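Side-chain contacts in N-acyl-D-glutamate deacylase (Bordetella bronchiseptica, PDB 3GIP), which probably hydrolyses N-acyl-D-glutamate to D-glutamate and a carboxylic acid, as a zinc-dependent member of the amidohydrolase superfamily: residues N148-L151 / A152-D156; A164-Q167 / A168-D171; A196-A199 / E200-L204; A229-E232 / V233-G237. One frame throughout, in Å; residues are numbered along the deposited sequence.

Interaction 1. Residues N148-L151 / A152-D156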
ATOM      1  N   ASN A 148      -6.383   0.367  15.943  1.00 15.02           N
ATOM      2  CA  ASN A 148      -5.983  -0.721  16.834  1.00 15.57           C
ATOM      3  C   ASN A 148      -5.605  -0.157  18.196  1.00 16.30           C
ATOM      4  O   ASN A 148      -5.999  -0.699  19.234  1.00 16.48           O
ATOM      5  CB  ASN A 148      -4.780  -1.477  16.264  1.00 16.02           C
ATOM      6  CG  ASN A 148      -5.151  -2.383  15.115  1.00 16.56           C
ATOM      7  OD1 ASN A 148      -5.121  -3.609  15.241  1.00 18.49           O
ATOM      8  ND2 ASN A 148      -5.502  -1.787  13.983  1.00 13.45           N
ATOM      9  N   LEU A 149      -4.838   0.930  18.190  1.00 15.87           N
ATOM     10  CA  LEU A 149      -4.408   1.547  19.440  1.00 15.62           C
ATOM     11  C   LEU A 149      -5.606   1.957  20.281  1.00 16.94           C
ATOM     12  O   LEU A 149      -5.660   1.654  21.474  1.00 17.39           O
ATOM     13  CB  LEU A 149      -3.515   2.760  19.162  1.00 15.53           C
ATOM     14  CG  LEU A 149      -2.197   2.438  18.450  1.00 14.30           C
ATOM     15  CD1 LEU A 149      -1.420   3.724  18.226  1.00 15.13           C
ATOM     16  CD2 LEU A 149      -1.372   1.459  19.278  1.00 16.39           C
ATOM     17  N   ARG A 150      -6.568   2.638  19.665  1.00 15.94           N
ATOM     18  CA  ARG A 150      -7.762   3.062  20.384  1.00 15.83           C
ATOM     19  C   ARG A 150      -8.570   1.868  20.883  1.00 16.03           C
ATOM     20  O   ARG A 150      -9.007   1.843  22.034  1.00 16.72           O
ATOM     21  CB  ARG A 150      -8.663   3.930  19.498  1.00 17.10           C
ATOM     22  CG  ARG A 150      -8.481   5.422  19.694  1.00 18.01           C
ATOM     23  CD  ARG A 150      -9.683   6.205  19.176  1.00 17.72           C
ATOM     24  NE  ARG A 150      -9.644   7.589  19.638  1.00 17.46           N
ATOM     25  CZ  ARG A 150     -10.623   8.182  20.312  1.00 18.17           C
ATOM     26  NH1 ARG A 150     -11.733   7.517  20.601  1.00 18.97           N
ATOM     27  NH2 ARG A 150     -10.484   9.436  20.721  1.00 19.86           N
ATOM     28  N   LEU A 151      -8.773   0.881  20.016  1.00 15.58           N
ATOM     29  CA  LEU A 151      -9.557  -0.295  20.384  1.00 15.60           C
ATOM     30  C   LEU A 151      -8.885  -1.154  21.445  1.00 16.34           C
ATOM     31  O   LEU A 151      -9.553  -1.908  22.155  1.00 17.11           O
ATOM     32  CB  LEU A 151      -9.844  -1.148  19.149  1.00 16.45           C
ATOM     33  CG  LEU A 151     -10.660  -0.465  18.049  1.00 16.60           C
ATOM     34  CD1 LEU A 151     -10.719  -1.372  16.835  1.00 18.47           C
ATOM     35  CD2 LEU A 151     -12.059  -0.137  18.559  1.00 17.76           C
ATOM     36  N   ALA A 152      -7.567  -1.041  21.550  1.00 16.32           N
ATOM     37  CA  ALA A 152      -6.814  -1.824  22.523  1.00 16.49           C
ATOM     38  C   ALA A 152      -6.641  -1.102  23.854  1.00 18.44           C
ATOM     39  O   ALA A 152      -6.490  -1.743  24.898  1.00 18.12           O
ATOM     40  CB  ALA A 152      -5.445  -2.179  21.948  1.00 18.22           C
ATOM     41  N   ALA A 153      -6.678   0.225  23.820  1.00 16.09           N
ATOM     42  CA  ALA A 153      -6.474   1.019  25.024  1.00 16.51           C
ATOM     43  C   ALA A 153      -7.725   1.618  25.651  1.00 17.55           C
ATOM     44  O   ALA A 153      -7.712   1.982  26.828  1.00 19.70           O
ATOM     45  CB  ALA A 153      -5.470   2.136  24.732  1.00 18.28           C
ATOM     46  N   MET A 154      -8.807   1.711  24.886  1.00 18.10           N
ATOM     47  CA  MET A 154     -10.020   2.332  25.404  1.00 18.41           C
ATOM     48  C   MET A 154     -11.249   1.448  25.590  1.00 20.49           C
ATOM     49  O   MET A 154     -11.760   0.852  24.640  1.00 19.97           O
ATOM     50  CB  MET A 154     -10.384   3.525  24.521  1.00 18.55           C
ATOM     51  CG  MET A 154      -9.307   4.596  24.494  1.00 19.07           C
ATOM     52  SD  MET A 154      -9.632   5.902  23.302  1.00 20.11           S
ATOM     53  CE  MET A 154     -10.867   6.846  24.167  1.00 19.53           C
ATOM     54  N   ARG A 155     -11.718   1.389  26.833  1.00 21.26           N
ATOM     55  CA  ARG A 155     -12.901   0.622  27.203  1.00 22.58           C
ATOM     56  C   ARG A 155     -14.078   1.128  26.367  1.00 21.84           C
ATOM     57  O   ARG A 155     -14.978   0.366  26.003  1.00 21.27           O
ATOM     58  CB  ARG A 155     -13.171   0.810  28.700  1.00 25.57           C
ATOM     59  CG  ARG A 155     -14.494   0.269  29.201  1.00 32.01           C
ATOM     60  CD  ARG A 155     -14.586   0.450  30.712  1.00 33.57           C
ATOM     61  NE  ARG A 155     -15.920   0.160  31.224  1.00 38.36           N
ATOM     62  CZ  ARG A 155     -16.997   0.885  30.946  1.00 38.96           C
ATOM     63  NH1 ARG A 155     -16.898   1.947  30.158  1.00 40.72           N
ATOM     64  NH2 ARG A 155     -18.174   0.551  31.460  1.00 41.37           N
ATOM     65  N   ASP A 156     -14.057   2.425  26.071  1.00 21.81           N
ATOM     66  CA  ASP A 156     -15.079   3.057  25.246  1.00 22.03           C
ATOM     67  C   ASP A 156     -14.344   3.833  24.160  1.00 22.21           C
ATOM     68  O   ASP A 156     -14.055   5.021  24.314  1.00 22.38           O
ATOM     69  CB  ASP A 156     -15.946   4.012  26.066  1.00 24.05           C
ATOM     70  CG  ASP A 156     -16.967   4.742  25.212  1.00 25.11           C
ATOM     71  OD1 ASP A 156     -17.092   4.394  24.018  1.00 25.40           O
ATOM     72  OD2 ASP A 156     -17.646   5.656  25.727  1.00 26.48           O
TER
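Arg150 and Met154, four residues apart, make the side-chain part of this contact where helix 146-153 runs out. The thioether lies over one face of the guanidinium: Met154 SD sits 3.7 Å above the plane, offset toward its rim, with SD 3.8 Å from Arg150 NH1. The methyl follows, CE standing 3.7 Å from Arg150 NH1. A bend about the last Met154 torsion (chi3 77°) turns CE back over the guanidinium, while the arginine chain stays extended from CG to NE, and the two chains cross obliquely.

The polar bonds of the arginine go outside this pair. NH2 forms a salt bridge with Glu200, and NH1 donates to the carbonyl of Ala159, so the plane against which the sulfur rests is pinned at two corners. Glu200 belongs to helix 198-210, Ala159 to the loop leading to helix 163-179; in this TIM-barrel-type amidohydrolase the short helix directly follows strand 139-145.

Among the backbone bonds, Ala152 N donates to Asn148 O at 2.8 Å and Ala153 N to Leu149 O at 2.9 Å. Met154 N, already in the first residue to leave helical angles, still reaches Arg150 O at 2.9 Å. Weaker i to i+3 bonds accompany them, from Ala152 N to Leu149 O and from Ala153 N to Arg150 O. Beyond the last turn, the carbonyls of Leu151 and Met154 both accept from the Asn107 side-chain amide.

Interaction 2. Residues A164-Q167 / A168-D171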
ATOM      1  N   ALA A 164      -4.393   8.836  30.945  1.00 18.78           N
ATOM      2  CA  ALA A 164      -3.819   7.498  31.045  1.00 18.67           C
ATOM      3  C   ALA A 164      -3.989   6.700  29.753  1.00 17.92           C
ATOM      4  O   ALA A 164      -3.085   5.971  29.347  1.00 18.70           O
ATOM      5  CB  ALA A 164      -4.449   6.744  32.213  1.00 18.78           C
ATOM      6  N   GLU A 165      -5.150   6.825  29.119  1.00 19.01           N
ATOM      7  CA  GLU A 165      -5.405   6.105  27.872  1.00 17.93           C
ATOM      8  C   GLU A 165      -4.534   6.666  26.750  1.00 17.71           C
ATOM      9  O   GLU A 165      -4.030   5.915  25.914  1.00 17.82           O
ATOM     10  CB  GLU A 165      -6.888   6.191  27.497  1.00 18.17           C
ATOM     11  CG  GLU A 165      -7.801   5.478  28.488  1.00 19.49           C
ATOM     12  CD  GLU A 165      -9.275   5.697  28.207  1.00 20.40           C
ATOM     13  OE1 GLU A 165      -9.650   6.829  27.837  1.00 20.78           O
ATOM     14  OE2 GLU A 165     -10.063   4.739  28.376  1.00 19.31           O
ATOM     15  N   GLN A 166      -4.351   7.984  26.738  1.00 17.33           N
ATOM     16  CA  GLN A 166      -3.510   8.611  25.724  1.00 17.26           C
ATOM     17  C   GLN A 166      -2.091   8.086  25.899  1.00 17.88           C
ATOM     18  O   GLN A 166      -1.418   7.744  24.927  1.00 17.60           O
ATOM     19  CB  GLN A 166      -3.523  10.132  25.877  1.00 16.49           C
ATOM     20  CG  GLN A 166      -2.573  10.881  24.936  1.00 17.81           C
ATOM     21  CD  GLN A 166      -2.979  10.776  23.475  1.00 18.39           C
ATOM     22  OE1 GLN A 166      -4.159  10.883  23.139  1.00 19.27           O
ATOM     23  NE2 GLN A 166      -1.997  10.585  22.595  1.00 18.43           N
ATOM     24  N   GLN A 167      -1.637   8.011  27.148  1.00 17.04           N
ATOM     25  CA  GLN A 167      -0.290   7.520  27.408  1.00 17.81           C
ATOM     26  C   GLN A 167      -0.182   6.038  27.059  1.00 16.92           C
ATOM     27  O   GLN A 167       0.866   5.575  26.609  1.00 17.43           O
ATOM     28  CB  GLN A 167       0.090   7.741  28.876  1.00 18.53           C
ATOM     29  CG  GLN A 167       1.562   7.481  29.174  1.00 19.66           C
ATOM     30  CD  GLN A 167       2.489   8.330  28.318  1.00 19.09           C
ATOM     31  OE1 GLN A 167       2.370   9.554  28.285  1.00 20.48           O
ATOM     32  NE2 GLN A 167       3.418   7.681  27.624  1.00 20.99           N
ATOM     33  N   ALA A 168      -1.264   5.293  27.266  1.00 17.44           N
ATOM     34  CA  ALA A 168      -1.263   3.868  26.952  1.00 17.94           C
ATOM     35  C   ALA A 168      -1.087   3.672  25.450  1.00 17.40           C
ATOM     36  O   ALA A 168      -0.337   2.801  25.010  1.00 18.96           O
ATOM     37  CB  ALA A 168      -2.561   3.226  27.411  1.00 18.24           C
ATOM     38  N   MET A 169      -1.779   4.485  24.661  1.00 18.44           N
ATOM     39  CA  MET A 169      -1.663   4.376  23.213  1.00 17.72           C
ATOM     40  C   MET A 169      -0.250   4.744  22.773  1.00 17.82           C
ATOM     41  O   MET A 169       0.315   4.117  21.876  1.00 17.49           O
ATOM     42  CB  MET A 169      -2.690   5.276  22.521  1.00 18.13           C
ATOM     43  CG  MET A 169      -4.131   4.823  22.725  1.00 18.07           C
ATOM     44  SD  MET A 169      -5.319   5.679  21.660  1.00 17.05           S
ATOM     45  CE  MET A 169      -5.597   7.162  22.608  1.00 17.08           C
ATOM     46  N   GLN A 170       0.331   5.752  23.416  1.00 16.91           N
ATOM     47  CA  GLN A 170       1.683   6.161  23.078  1.00 17.31           C
ATOM     48  C   GLN A 170       2.680   5.068  23.456  1.00 17.10           C
ATOM     49  O   GLN A 170       3.617   4.792  22.708  1.00 17.63           O
ATOM     50  CB  GLN A 170       2.027   7.483  23.771  1.00 16.57           C
ATOM     51  CG  GLN A 170       1.424   8.685  23.059  1.00 18.44           C
ATOM     52  CD  GLN A 170       1.674   9.997  23.768  1.00 19.03           C
ATOM     53  OE1 GLN A 170       2.729  10.207  24.373  1.00 23.03           O
ATOM     54  NE2 GLN A 170       0.711  10.903  23.677  1.00 16.21           N
ATOM     55  N   ASP A 171       2.468   4.433  24.606  1.00 17.62           N
ATOM     56  CA  ASP A 171       3.362   3.365  25.041  1.00 17.62           C
ATOM     57  C   ASP A 171       3.239   2.155  24.120  1.00 17.48           C
ATOM     58  O   ASP A 171       4.234   1.486  23.826  1.00 18.58           O
ATOM     59  CB  ASP A 171       3.054   2.953  26.484  1.00 18.62           C
ATOM     60  CG  ASP A 171       3.439   4.021  27.492  1.00 21.70           C
ATOM     61  OD1 ASP A 171       4.303   4.863  27.168  1.00 21.46           O
ATOM     62  OD2 ASP A 171       2.888   4.010  28.616  1.00 22.32           O
TER
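Four successive i to i+4 bonds carry the backbone through this turn of helix 163-179, from Ala168 N to Ala164 O at 2.8 Å through to Asp171 N to Gln167 O, also 2.8 Å. On the exposed side, the side chains of Gln167 and Asp171 join the same two residues a second time: Gln167 NE2 donates to Asp171 OD1 over 3.0 Å in a fairly straight bond. The acceptor lies in the plane of the glutamine amide, but the donor comes down on the carboxylate from above, 47° out of its plane. Gln167 reaches it because its chain is folded at chi2 (57°), which swings the amide along the helix toward the next turn. Asp171 leans back over the same turn, its CB 3.4 Å from Gln167 O.

A second glutamine pair occupies another flank. Gln166 and Gln170 bring their amide ends together with the planes 61° apart, and Gln166 NE2 probably donates to the carbonyl of Glu200 on helix 198-210. Beside them Met169 lays its CG 3.4 Å from Glu165 O, and its CE comes within 4.0 Å of Gln166 OE1, the two chains crossing at about a right angle. Glu165 instead turns back to the helix start, where OE1 accepts from Thr162 N.

The buried Met169 faces Arg150 and Ala153 of helix 146-153 and Glu200 of helix 198-210, while Gln170 rests on Leu204 and Val207 of the latter, placing this turn in the layer of helices outside the barrel strands.

Interaction 3. Residues A196-A199 / E200-L204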
ATOM      1  N   ALA A 196     -10.787  11.054  17.287  1.00 18.56           N
ATOM      2  CA  ALA A 196      -9.551  11.689  17.738  1.00 18.75           C
ATOM      3  C   ALA A 196      -9.427  13.167  17.384  1.00 19.81           C
ATOM      4  O   ALA A 196      -9.860  13.608  16.316  1.00 19.63           O
ATOM      5  CB  ALA A 196      -8.348  10.926  17.186  1.00 19.03           C
ATOM      6  N   GLN A 197      -8.838  13.925  18.302  1.00 19.50           N
ATOM      7  CA  GLN A 197      -8.607  15.349  18.107  1.00 21.07           C
ATOM      8  C   GLN A 197      -7.106  15.576  17.955  1.00 19.46           C
ATOM      9  O   GLN A 197      -6.312  14.649  18.123  1.00 18.47           O
ATOM     10  CB  GLN A 197      -9.149  16.150  19.293  1.00 25.11           C
ATOM     11  CG  GLN A 197     -10.662  16.091  19.419  1.00 30.40           C
ATOM     12  CD  GLN A 197     -11.206  17.058  20.454  1.00 34.16           C
ATOM     13  OE1 GLN A 197     -12.420  17.173  20.631  1.00 37.57           O
ATOM     14  NE2 GLN A 197     -10.312  17.759  21.141  1.00 37.13           N
ATOM     15  N   ALA A 198      -6.723  16.808  17.640  1.00 18.99           N
ATOM     16  CA  ALA A 198      -5.321  17.151  17.431  1.00 19.19           C
ATOM     17  C   ALA A 198      -4.350  16.646  18.498  1.00 18.36           C
ATOM     18  O   ALA A 198      -3.344  16.024  18.170  1.00 19.08           O
ATOM     19  CB  ALA A 198      -5.180  18.661  17.270  1.00 18.29           C
ATOM     20  N   ALA A 199      -4.645  16.907  19.769  1.00 18.64           N
ATOM     21  CA  ALA A 199      -3.761  16.484  20.857  1.00 18.33           C
ATOM     22  C   ALA A 199      -3.436  14.991  20.851  1.00 17.47           C
ATOM     23  O   ALA A 199      -2.297  14.594  21.109  1.00 17.90           O
ATOM     24  CB  ALA A 199      -4.371  16.876  22.204  1.00 18.95           C
ATOM     25  N   GLU A 200      -4.437  14.168  20.566  1.00 16.83           N
ATOM     26  CA  GLU A 200      -4.257  12.723  20.530  1.00 16.51           C
ATOM     27  C   GLU A 200      -3.312  12.295  19.413  1.00 16.15           C
ATOM     28  O   GLU A 200      -2.380  11.512  19.626  1.00 15.63           O
ATOM     29  CB  GLU A 200      -5.614  12.037  20.344  1.00 17.45           C
ATOM     30  CG  GLU A 200      -5.548  10.519  20.276  1.00 18.07           C
ATOM     31  CD  GLU A 200      -6.922   9.884  20.174  1.00 18.43           C
ATOM     32  OE1 GLU A 200      -7.894  10.487  20.680  1.00 19.28           O
ATOM     33  OE2 GLU A 200      -7.031   8.776  19.607  1.00 17.50           O
ATOM     34  N   LEU A 201      -3.552  12.820  18.217  1.00 15.96           N
ATOM     35  CA  LEU A 201      -2.736  12.477  17.063  1.00 16.52           C
ATOM     36  C   LEU A 201      -1.318  13.026  17.189  1.00 15.28           C
ATOM     37  O   LEU A 201      -0.350  12.359  16.813  1.00 15.30           O
ATOM     38  CB  LEU A 201      -3.416  12.996  15.792  1.00 15.21           C
ATOM     39  CG  LEU A 201      -4.852  12.471  15.624  1.00 16.60           C
ATOM     40  CD1 LEU A 201      -5.501  13.094  14.395  1.00 17.54           C
ATOM     41  CD2 LEU A 201      -4.833  10.948  15.515  1.00 16.68           C
ATOM     42  N   GLU A 202      -1.195  14.230  17.737  1.00 16.34           N
ATOM     43  CA  GLU A 202       0.113  14.850  17.916  1.00 16.84           C
ATOM     44  C   GLU A 202       0.940  14.052  18.915  1.00 16.65           C
ATOM     45  O   GLU A 202       2.151  13.913  18.757  1.00 16.10           O
ATOM     46  CB  GLU A 202      -0.048  16.294  18.399  1.00 18.44           C
ATOM     47  CG  GLU A 202      -0.795  17.178  17.415  1.00 22.64           C
ATOM     48  CD  GLU A 202      -1.055  18.569  17.955  1.00 25.66           C
ATOM     49  OE1 GLU A 202      -1.314  18.695  19.172  1.00 27.08           O
ATOM     50  OE2 GLU A 202      -1.017  19.533  17.160  1.00 24.45           O
ATOM     51  N   GLY A 203       0.279  13.532  19.948  1.00 15.76           N
ATOM     52  CA  GLY A 203       0.981  12.742  20.943  1.00 16.08           C
ATOM     53  C   GLY A 203       1.645  11.537  20.306  1.00 16.78           C
ATOM     54  O   GLY A 203       2.806  11.233  20.582  1.00 16.48           O
ATOM     55  N   LEU A 204       0.909  10.847  19.438  1.00 15.58           N
ATOM     56  CA  LEU A 204       1.448   9.676  18.760  1.00 16.01           C
ATOM     57  C   LEU A 204       2.543  10.103  17.786  1.00 14.98           C
ATOM     58  O   LEU A 204       3.566   9.427  17.647  1.00 15.09           O
ATOM     59  CB  LEU A 204       0.329   8.943  18.014  1.00 16.24           C
ATOM     60  CG  LEU A 204      -0.741   8.345  18.935  1.00 15.31           C
ATOM     61  CD1 LEU A 204      -1.913   7.821  18.117  1.00 17.49           C
ATOM     62  CD2 LEU A 204      -0.125   7.226  19.763  1.00 17.73           C
TER
HETATM   63  O   HOH W   1      -8.732  13.018  21.061  1.00 20.72           O
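Ala196 and Glu200 meet at the start of helix 198-210, the crossover helix of the beta-alpha-beta unit between strands 183-187 and 214-218. The tight side is here. Ala196 CB lies against the carboxylate, 3.5 Å from Glu200 CD, and it also meets the methyl Leu201 CD2 at 3.9 Å. Glu200 gets there with CG anti to its own backbone N (chi1 179°) and the rest of the chain extended, running back to Ala196, the residue before the N-cap. Its buried carboxylate is well supplied with partners: OE1 receives a salt bridge from Arg150 of helix 146-153, which should favour the charged form. Leu201, meanwhile, packs inward on Thr186 of the strand and on Leu188.

The outer side is looser. Ala198, Ala199 and the N-cap residue Gln197 are exposed, and Ala198 CB is only brushed by Glu202 CD, at 4.2 Å. At the helix start Gln197 O takes two weak bonds, from Glu200 N and from Leu201 N. Gly203 N donates to Ala199 O at 3.0 Å, a firmer bond.

One water ties the cap residue to the buried acid across the turn, accepting from Gln197 N at 2.9 Å and donating to Glu200 OE1 at 2.7 Å.

Interaction 4. Residues A229-E232 / V233-G237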
ATOM      1  N   ALA A 229      -8.778  18.367   5.332  1.00 15.25           N
ATOM      2  CA  ALA A 229      -8.232  17.085   5.775  1.00 14.48           C
ATOM      3  C   ALA A 229      -6.722  17.002   5.578  1.00 14.76           C
ATOM      4  O   ALA A 229      -6.005  16.490   6.437  1.00 15.19           O
ATOM      5  CB  ALA A 229      -8.923  15.946   5.041  1.00 14.64           C
ATOM      6  N   VAL A 230      -6.235  17.496   4.445  1.00 14.02           N
ATOM      7  CA  VAL A 230      -4.801  17.485   4.188  1.00 13.84           C
ATOM      8  C   VAL A 230      -4.118  18.459   5.147  1.00 14.63           C
ATOM      9  O   VAL A 230      -3.069  18.153   5.712  1.00 14.69           O
ATOM     10  CB  VAL A 230      -4.489  17.884   2.722  1.00 13.69           C
ATOM     11  CG1 VAL A 230      -3.001  18.174   2.553  1.00 14.83           C
ATOM     12  CG2 VAL A 230      -4.903  16.754   1.788  1.00 13.30           C
ATOM     13  N   GLU A 231      -4.716  19.634   5.328  1.00 14.05           N
ATOM     14  CA  GLU A 231      -4.163  20.638   6.233  1.00 16.09           C
ATOM     15  C   GLU A 231      -4.054  20.076   7.650  1.00 15.97           C
ATOM     16  O   GLU A 231      -3.087  20.349   8.360  1.00 16.80           O
ATOM     17  CB  GLU A 231      -5.052  21.890   6.230  1.00 17.59           C
ATOM     18  CG  GLU A 231      -4.759  22.921   7.328  1.00 17.71           C
ATOM     19  CD  GLU A 231      -3.332  23.451   7.306  1.00 21.12           C
ATOM     20  OE1 GLU A 231      -2.659  23.345   6.257  1.00 21.03           O
ATOM     21  OE2 GLU A 231      -2.887  23.993   8.346  1.00 20.48           O
ATOM     22  N   GLU A 232      -5.041  19.282   8.051  1.00 16.75           N
ATOM     23  CA  GLU A 232      -5.046  18.693   9.388  1.00 16.00           C
ATOM     24  C   GLU A 232      -3.826  17.813   9.650  1.00 16.65           C
ATOM     25  O   GLU A 232      -3.192  17.920  10.702  1.00 17.16           O
ATOM     26  CB  GLU A 232      -6.327  17.876   9.608  1.00 16.17           C
ATOM     27  CG  GLU A 232      -6.317  17.049  10.892  1.00 17.48           C
ATOM     28  CD  GLU A 232      -7.636  16.349  11.160  1.00 18.67           C
ATOM     29  OE1 GLU A 232      -8.359  16.042  10.192  1.00 17.76           O
ATOM     30  OE2 GLU A 232      -7.945  16.089  12.346  1.00 19.30           O
ATOM     31  N   VAL A 233      -3.490  16.943   8.703  1.00 15.46           N
ATOM     32  CA  VAL A 233      -2.340  16.070   8.903  1.00 15.96           C
ATOM     33  C   VAL A 233      -1.016  16.796   8.677  1.00 15.41           C
ATOM     34  O   VAL A 233       0.011  16.405   9.231  1.00 15.77           O
ATOM     35  CB  VAL A 233      -2.414  14.801   8.014  1.00 16.65           C
ATOM     36  CG1 VAL A 233      -3.637  13.982   8.393  1.00 17.19           C
ATOM     37  CG2 VAL A 233      -2.452  15.178   6.545  1.00 18.43           C
ATOM     38  N   LEU A 234      -1.028  17.854   7.870  1.00 15.37           N
ATOM     39  CA  LEU A 234       0.203  18.606   7.647  1.00 14.07           C
ATOM     40  C   LEU A 234       0.514  19.416   8.903  1.00 15.80           C
ATOM     41  O   LEU A 234       1.677  19.595   9.263  1.00 16.42           O
ATOM     42  CB  LEU A 234       0.069  19.543   6.441  1.00 15.16           C
ATOM     43  CG  LEU A 234       0.062  18.865   5.068  1.00 15.32           C
ATOM     44  CD1 LEU A 234      -0.009  19.930   3.984  1.00 15.70           C
ATOM     45  CD2 LEU A 234       1.316  18.016   4.894  1.00 18.02           C
ATOM     46  N   ALA A 235      -0.532  19.891   9.573  1.00 15.59           N
ATOM     47  CA  ALA A 235      -0.362  20.669  10.796  1.00 16.51           C
ATOM     48  C   ALA A 235       0.310  19.800  11.852  1.00 16.51           C
ATOM     49  O   ALA A 235       1.147  20.271  12.621  1.00 17.67           O
ATOM     50  CB  ALA A 235      -1.713  21.160  11.298  1.00 15.07           C
ATOM     51  N   ILE A 236      -0.065  18.527  11.888  1.00 17.56           N
ATOM     52  CA  ILE A 236       0.521  17.589  12.836  1.00 17.80           C
ATOM     53  C   ILE A 236       1.997  17.408  12.503  1.00 18.39           C
ATOM     54  O   ILE A 236       2.844  17.359  13.392  1.00 19.34           O
ATOM     55  CB  ILE A 236      -0.189  16.220  12.768  1.00 17.13           C
ATOM     56  CG1 ILE A 236      -1.630  16.364  13.260  1.00 17.90           C
ATOM     57  CG2 ILE A 236       0.568  15.189  13.594  1.00 18.51           C
ATOM     58  CD1 ILE A 236      -2.476  15.134  13.043  1.00 18.40           C
ATOM     59  N   GLY A 237       2.303  17.314  11.213  1.00 17.01           N
ATOM     60  CA  GLY A 237       3.682  17.143  10.797  1.00 17.35           C
ATOM     61  C   GLY A 237       4.541  18.367  11.058  1.00 18.04           C
ATOM     62  O   GLY A 237       5.687  18.242  11.481  1.00 19.04           O
TER
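Val233 presses its CG2 to 3.2 Å from Val230 O, a close approach that follows from chi1 of -62°, which places this methyl between the backbone N and the carbonyl carbon. CG1 of the same valine lies 4.0 Å from Ala229 O, so the branched side chain sits over the carbonyls of the preceding turn. The amide of Val233 is held loosely, with a weak bond to Ala229 O.

Glu232 is the other main residue. Its chain, extended beyond CG, brings OE1 to a salt bridge with Arg220. The Ile236 side chain lies beside Glu232 O, with CG1 at 3.4 Å, and the Ile236 N bond to that oxygen is weak.

Val230 completes the trio on the flank facing helix 260-272, with Leu234 as its partner. The two side chains lie side by side, pointing the same way, with Val230 CG1 3.8 Å from Leu234 CD1. Val230 O accepts from Leu234 N at 3.0 Å, and Leu234 CG stands 3.3 Å from that same oxygen. Next to it Ala235 N bonds to Glu231 O at 2.9 Å, while the Glu231 carboxylate turns to Arg238 and Asn266.

Helix 226-240 thus has apolar residues on more than one flank, Val230 and Leu234 touching helix 260-272 and Ile236 touching helix 198-210, as suits the crossover helix of a beta-alpha-beta unit, here between strands 214-218 and 243-246 of the TIM-barrel-type amidohydrolase fold.

In the fold
The four interactions follow one another along the chain on helices 146-153, 163-179, 198-210 and 226-240, all within the amidohydrolase barrel. Interactions 1 and 2 have centres 10 Å apart, interactions 2 and 3 are 11 Å apart, and so are 3 and 4; interactions 1 and 3, at 14 Å, also touch. Interaction 4 lies 23 Å from interaction 1, with nearest atoms about 11 Å apart, and meets the group through Leu201 and Ile236. This is consistent with helices packed round the outside of the barrel strands. The zinc ion, bound by Cys95, His218 and His248, lies about 12 Å from the side chains of both Asn148 and Val233.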